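Nicastrin (PDB 4R12) probably serves as an essential subunit of the gamma-secretase complex, which cleaves integral membrane proteins such as Notch receptors within the membrane. Local coordinates at residues Gln64-Ile68 and Asn87-Ile91; Ile322-Ile328 and Val397-His403. All blocks are in the same frame, centred on the assembly; numbering follows the deposited sequence.

Interaction 1 of 2, residues Gln64-Ile68 and Asn87-Ile91; sequences QQKDI and NKSKI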
loop_
_atom_site.group_PDB
_atom_site.type_symbol
_atom_site.label_atom_id
_atom_site.label_comp_id
_atom_site.label_asym_id
_atom_site.label_seq_id
_atom_site.Cartn_x
_atom_site.Cartn_y
_atom_site.Cartn_z
ATOM N N GLN A 64 1.611 19.885 -37.270
ATOM C CA GLN A 64 2.925 19.757 -37.900
ATOM C C GLN A 64 3.291 18.279 -38.071
ATOM O O GLN A 64 4.141 17.910 -38.884
ATOM C CB GLN A 64 3.979 20.498 -37.060
ATOM C CG GLN A 64 5.440 20.087 -37.276
ATOM C CD GLN A 64 6.384 20.803 -36.327
ATOM O OE1 GLN A 64 6.078 21.892 -35.841
ATOM N NE2 GLN A 64 7.532 20.193 -36.053
ATOM N N GLN A 65 2.610 17.435 -37.310
ATOM C CA GLN A 65 2.921 16.021 -37.263
ATOM C C GLN A 65 1.678 15.193 -36.959
ATOM O O GLN A 65 0.759 15.662 -36.282
ATOM C CB GLN A 65 3.995 15.770 -36.205
ATOM C CG GLN A 65 4.320 14.310 -35.961
ATOM C CD GLN A 65 5.745 13.990 -36.312
ATOM O OE1 GLN A 65 6.353 14.675 -37.133
ATOM N NE2 GLN A 65 6.296 12.953 -35.687
ATOM N N LYS A 66 1.647 13.969 -37.471
ATOM C CA LYS A 66 0.634 13.012 -37.063
ATOM C C LYS A 66 0.911 12.554 -35.623
ATOM O O LYS A 66 0.192 12.913 -34.696
ATOM C CB LYS A 66 0.601 11.815 -38.023
ATOM C CG LYS A 66 -0.383 10.718 -37.628
ATOM C CD LYS A 66 -0.209 9.461 -38.481
ATOM C CE LYS A 66 -0.774 9.642 -39.886
ATOM N NZ LYS A 66 -2.264 9.777 -39.893
ATOM N N ASP A 67 1.978 11.789 -35.435
ATOM C CA ASP A 67 2.218 11.125 -34.160
ATOM C C ASP A 67 2.821 12.061 -33.106
ATOM O O ASP A 67 3.918 12.586 -33.287
ATOM C CB ASP A 67 3.124 9.910 -34.376
ATOM C CG ASP A 67 2.545 8.928 -35.396
ATOM O OD1 ASP A 67 1.298 8.816 -35.466
ATOM O OD2 ASP A 67 3.331 8.279 -36.126
ATOM N N ILE A 68 2.100 12.259 -32.005
ATOM C CA ILE A 68 2.542 13.175 -30.954
ATOM C C ILE A 68 2.641 12.501 -29.581
ATOM O O ILE A 68 1.691 11.851 -29.144
ATOM C CB ILE A 68 1.582 14.382 -30.842
ATOM C CG1 ILE A 68 1.516 15.139 -32.174
ATOM C CG2 ILE A 68 2.003 15.312 -29.702
ATOM C CD1 ILE A 68 0.443 16.213 -32.222
ATOM N N ASN A 87 -7.528 15.783 -30.829
ATOM C CA ASN A 87 -6.737 16.339 -31.917
ATOM C C ASN A 87 -6.914 15.570 -33.225
ATOM O O ASN A 87 -7.253 14.413 -33.230
ATOM C CB ASN A 87 -5.269 16.348 -31.537
ATOM C CG ASN A 87 -4.413 17.089 -32.521
ATOM O OD1 ASN A 87 -4.538 16.905 -33.725
ATOM N ND2 ASN A 87 -3.526 17.924 -32.021
ATOM N N LYS A 88 -6.699 16.222 -34.348
ATOM C CA LYS A 88 -6.828 15.552 -35.642
ATOM C C LYS A 88 -5.609 14.684 -35.837
ATOM O O LYS A 88 -5.641 13.656 -36.470
ATOM C CB LYS A 88 -6.931 16.591 -36.743
ATOM C CG LYS A 88 -7.708 17.822 -36.315
ATOM C CD LYS A 88 -6.892 19.078 -36.519
ATOM C CE LYS A 88 -5.844 19.227 -35.432
ATOM N NZ LYS A 88 -6.483 19.596 -34.148
ATOM N N SER A 89 -4.519 15.124 -35.251
ATOM C CA SER A 89 -3.375 14.292 -35.063
ATOM C C SER A 89 -3.842 13.356 -33.992
ATOM O O SER A 89 -4.835 13.624 -33.341
ATOM C CB SER A 89 -2.227 15.146 -34.563
ATOM O OG SER A 89 -1.753 16.000 -35.577
ATOM N N LYS A 90 -3.170 12.245 -33.832
ATOM C CA LYS A 90 -3.572 11.303 -32.824
ATOM C C LYS A 90 -2.486 11.297 -31.791
ATOM O O LYS A 90 -1.321 11.342 -32.127
ATOM C CB LYS A 90 -3.809 9.931 -33.422
ATOM C CG LYS A 90 -4.815 9.088 -32.672
ATOM C CD LYS A 90 -4.368 7.634 -32.635
ATOM C CE LYS A 90 -5.512 6.672 -32.911
ATOM N NZ LYS A 90 -6.408 6.370 -31.753
ATOM N N ILE A 91 -2.898 11.293 -30.537
ATOM C CA ILE A 91 -1.976 11.296 -29.429
ATOM C C ILE A 91 -1.446 9.904 -29.262
ATOM O O ILE A 91 -2.186 8.998 -29.198
ATOM C CB ILE A 91 -2.691 11.730 -28.158
ATOM C CG1 ILE A 91 -1.751 11.679 -26.985
ATOM C CG2 ILE A 91 -3.887 10.849 -27.914
ATOM C CD1 ILE A 91 -2.216 12.570 -25.876
#
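A side-chain hydroxyl makes the sole hydrogen bond between Gln64-Ile68 and Asn87-Ile91: Ser89 OG donates to the backbone oxygen Gln65 O at 2.6 Å, although the two segments run alongside each other as the starts of parallel strands. At the next residue of the first segment, Lys66 CA lies 4.7 Å from Ser89 CA. One step on in the second segment, Lys66 O faces Lys90 O at 3.4 Å, two acceptors that do not bond. Regular pairing is reached at Ile68 and Ile91, whose CA atoms lie 5.1 Å apart and whose side chains share one face of the sheet. Here Ile68 bends back (chi1 m, chi2 t), so that its CD1 packs 3.7 Å from Ser89 CB and 4.3 Å from Asn87 ND2. Ser89 is itself held by an Asx turn, in which Ser89 N donates to Asn87 OD1 at a very short 2.3 Å. Beyond the segments, Ile68 is backbone hydrogen-bonded to Glu92, while its side chain touches Ile46 and Tyr48 of strand 43-50. The contact thus marks the entry of two parallel neighbours, strands 67-72 and 90-96, linked through helix 79-83 as a beta-alpha-beta unit of the nicastrin small lobe.

Interaction 2 of 2, residues Ile322-Ile328 and Val397-His403; sequences IIELNQI and VVVITDH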
loop_
_atom_site.group_PDB
_atom_site.type_symbol
_atom_site.label_atom_id
_atom_site.label_comp_id
_atom_site.label_asym_id
_atom_site.label_seq_id
_atom_site.Cartn_x
_atom_site.Cartn_y
_atom_site.Cartn_z
ATOM N N ILE A 322 -9.781 -4.394 18.882
ATOM C CA ILE A 322 -9.083 -4.109 17.636
ATOM C C ILE A 322 -8.728 -2.634 17.560
ATOM O O ILE A 322 -9.600 -1.774 17.679
ATOM C CB ILE A 322 -9.932 -4.495 16.406
ATOM C CG1 ILE A 322 -10.151 -6.012 16.373
ATOM C CG2 ILE A 322 -9.254 -4.018 15.130
ATOM C CD1 ILE A 322 -11.083 -6.475 15.257
ATOM N N ILE A 323 -7.445 -2.348 17.377
ATOM C CA ILE A 323 -6.973 -0.998 17.119
ATOM C C ILE A 323 -6.420 -0.922 15.683
ATOM O O ILE A 323 -5.540 -1.702 15.315
ATOM C CB ILE A 323 -5.863 -0.588 18.119
ATOM C CG1 ILE A 323 -6.279 -0.918 19.557
ATOM C CG2 ILE A 323 -5.510 0.887 17.975
ATOM C CD1 ILE A 323 -7.436 -0.078 20.054
ATOM N N GLU A 324 -6.927 0.011 14.884
ATOM C CA GLU A 324 -6.434 0.185 13.526
ATOM C C GLU A 324 -5.872 1.583 13.316
ATOM O O GLU A 324 -6.474 2.577 13.718
ATOM C CB GLU A 324 -7.535 -0.072 12.488
ATOM C CG GLU A 324 -7.046 0.103 11.030
ATOM C CD GLU A 324 -8.122 -0.204 10.007
ATOM O OE1 GLU A 324 -9.237 -0.609 10.423
ATOM O OE2 GLU A 324 -7.862 -0.026 8.786
ATOM N N LEU A 325 -4.706 1.644 12.682
ATOM C CA LEU A 325 -4.142 2.907 12.238
ATOM C C LEU A 325 -4.540 3.129 10.779
ATOM O O LEU A 325 -4.306 2.272 9.947
ATOM C CB LEU A 325 -2.620 2.893 12.385
ATOM C CG LEU A 325 -2.128 2.480 13.770
ATOM C CD1 LEU A 325 -0.620 2.635 13.813
ATOM C CD2 LEU A 325 -2.802 3.319 14.863
ATOM N N ASN A 326 -5.155 4.266 10.465
ATOM C CA ASN A 326 -5.599 4.464 9.093
ATOM C C ASN A 326 -5.582 5.931 8.691
ATOM O O ASN A 326 -6.579 6.654 8.866
ATOM C CB ASN A 326 -6.995 3.873 8.904
ATOM C CG ASN A 326 -7.306 3.607 7.436
ATOM O OD1 ASN A 326 -7.259 4.523 6.617
ATOM N ND2 ASN A 326 -7.570 2.345 7.092
ATOM N N GLN A 327 -4.430 6.331 8.142
ATOM C CA GLN A 327 -4.041 7.718 7.818
ATOM C C GLN A 327 -3.872 8.573 9.077
ATOM O O GLN A 327 -4.826 9.197 9.562
ATOM C CB GLN A 327 -5.047 8.357 6.845
ATOM C CG GLN A 327 -5.279 7.522 5.581
ATOM C CD GLN A 327 -5.879 8.340 4.438
ATOM O OE1 GLN A 327 -5.156 8.877 3.593
ATOM N NE2 GLN A 327 -7.201 8.463 4.431
ATOM N N ILE A 328 -2.650 8.606 9.610
ATOM C CA ILE A 328 -2.407 9.298 10.885
ATOM C C ILE A 328 -1.250 10.296 10.817
ATOM O O ILE A 328 -0.789 10.803 11.853
ATOM C CB ILE A 328 -2.146 8.283 12.028
ATOM C CG1 ILE A 328 -0.899 7.430 11.750
ATOM C CG2 ILE A 328 -3.381 7.398 12.263
ATOM C CD1 ILE A 328 -0.475 6.570 12.963
ATOM N N VAL A 397 -13.802 -1.699 18.730
ATOM C CA VAL A 397 -12.999 -1.414 17.558
ATOM C C VAL A 397 -12.739 0.082 17.504
ATOM O O VAL A 397 -13.669 0.882 17.592
ATOM C CB VAL A 397 -13.698 -1.872 16.271
ATOM C CG1 VAL A 397 -12.906 -1.422 15.047
ATOM C CG2 VAL A 397 -13.895 -3.392 16.270
ATOM N N VAL A 398 -11.468 0.453 17.410
ATOM C CA VAL A 398 -11.079 1.849 17.335
ATOM C C VAL A 398 -10.220 2.057 16.106
ATOM O O VAL A 398 -9.118 1.507 16.009
ATOM C CB VAL A 398 -10.302 2.307 18.576
ATOM C CG1 VAL A 398 -9.935 3.781 18.442
ATOM C CG2 VAL A 398 -11.121 2.056 19.863
ATOM N N VAL A 399 -10.744 2.826 15.165
ATOM C CA VAL A 399 -9.985 3.215 13.991
ATOM C C VAL A 399 -9.455 4.627 14.229
ATOM O O VAL A 399 -10.219 5.562 14.440
ATOM C CB VAL A 399 -10.845 3.153 12.714
ATOM C CG1 VAL A 399 -10.023 3.505 11.489
ATOM C CG2 VAL A 399 -11.463 1.758 12.563
ATOM N N ILE A 400 -8.137 4.770 14.218
ATOM C CA ILE A 400 -7.505 6.061 14.445
ATOM C C ILE A 400 -7.110 6.710 13.113
ATOM O O ILE A 400 -6.362 6.120 12.347
ATOM C CB ILE A 400 -6.246 5.913 15.336
ATOM C CG1 ILE A 400 -6.589 5.177 16.641
ATOM C CG2 ILE A 400 -5.616 7.270 15.599
ATOM C CD1 ILE A 400 -5.392 5.041 17.620
ATOM N N THR A 401 -7.615 7.916 12.849
ATOM C CA THR A 401 -7.321 8.626 11.604
ATOM C C THR A 401 -6.996 10.084 11.873
ATOM O O THR A 401 -7.104 10.555 13.009
ATOM C CB THR A 401 -8.527 8.595 10.600
ATOM O OG1 THR A 401 -9.465 9.624 10.949
ATOM C CG2 THR A 401 -9.235 7.244 10.601
ATOM N N ASP A 402 -6.635 10.806 10.816
ATOM C CA ASP A 402 -6.343 12.232 10.928
ATOM C C ASP A 402 -7.475 13.104 10.384
ATOM O O ASP A 402 -7.259 14.276 10.049
ATOM C CB ASP A 402 -5.032 12.584 10.219
ATOM C CG ASP A 402 -5.007 12.153 8.772
ATOM O OD1 ASP A 402 -6.091 11.863 8.201
ATOM O OD2 ASP A 402 -3.886 12.089 8.213
ATOM N N HIS A 403 -8.678 12.543 10.306
ATOM C CA HIS A 403 -9.814 13.300 9.792
ATOM C C HIS A 403 -11.115 12.929 10.496
ATOM O O HIS A 403 -11.332 11.773 10.882
ATOM C CB HIS A 403 -9.971 13.062 8.284
ATOM C CG HIS A 403 -10.132 11.613 7.930
ATOM N ND1 HIS A 403 -11.361 11.036 7.670
ATOM C CD2 HIS A 403 -9.226 10.613 7.843
ATOM C CE1 HIS A 403 -11.196 9.750 7.419
ATOM N NE2 HIS A 403 -9.910 9.465 7.520
HETATM O O HOH W 1 -8.646 7.161 6.781
#
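Ile400, in the m, t rotamer, is the residue most covered across Ile322-Ile328 and Val397-His403 (83 Å²): its CD1 lies 4.2 Å from both Ile323 CG2 and Leu325 CD2. On the same face the m, m rotamer of Ile323 brings its CD1 to 4.0 Å from Val398 CB, and Ile328, in p, extends the apolar patch, its CG2 4.0 Å from Ile400 CG2. On the other face Glu324 is fully extended (t, t), so that its OE2 accepts from Asn326 ND2 at 2.9 Å, while Ser385 and Ser384 also bind the carboxylate. Four backbone hydrogen bonds of 2.8-2.9 Å, from Val398 N-Ile322 O to Asn326 N-Ile400 O, set the parallel register; the axes of 322-325 and 397-401 are inclined by 15° and approach to 4.8 Å. Past the strands, Gln327 O takes a weak bond from Asp402 N at 2.7 Å. Thr401 in p accepts from His403 N at OG1 (3.1 Å), an ST turn, and His345 also bonds OG1. One water joins Asn326 O (3.0 Å), Gln327 NE2 (3.1 Å) and His403 NE2 (2.7 Å); Gln327 OE1 is bonded to Asn409, His403 ND1 to Tyr405 O. The pair belongs to the sheet of the nicastrin large lobe, a family of the zinc-exopeptidase clan. Strand 214-220 flanks strand 319-325 in parallel, strand 339-347 flanks strand 397-401 antiparallel; helix 385-389 covers Ile322, Val397 and Val399, whereas Leu344 touches Val398 and Ile400.

Both contacts join parallel strands of one large mixed sheet, yet they lie on opposite sides of the chain's centre: their centres are 49 Å from each other and their nearest atoms about 30 Å, so they do not touch. Interaction 1, in the small lobe, sits 37 Å from the centre of the chain and buries 243 Å²; interaction 2, in the large lobe, lies 16 Å from it and buries 613 Å². The difference in area goes with segment length as well as position: interaction 1 samples the partly exposed beginnings of its strands, interaction 2 a buried strand pair and the turns beyond it. Neither includes a residue of the calcium site formed by Asp525, Cys528 and Ser531.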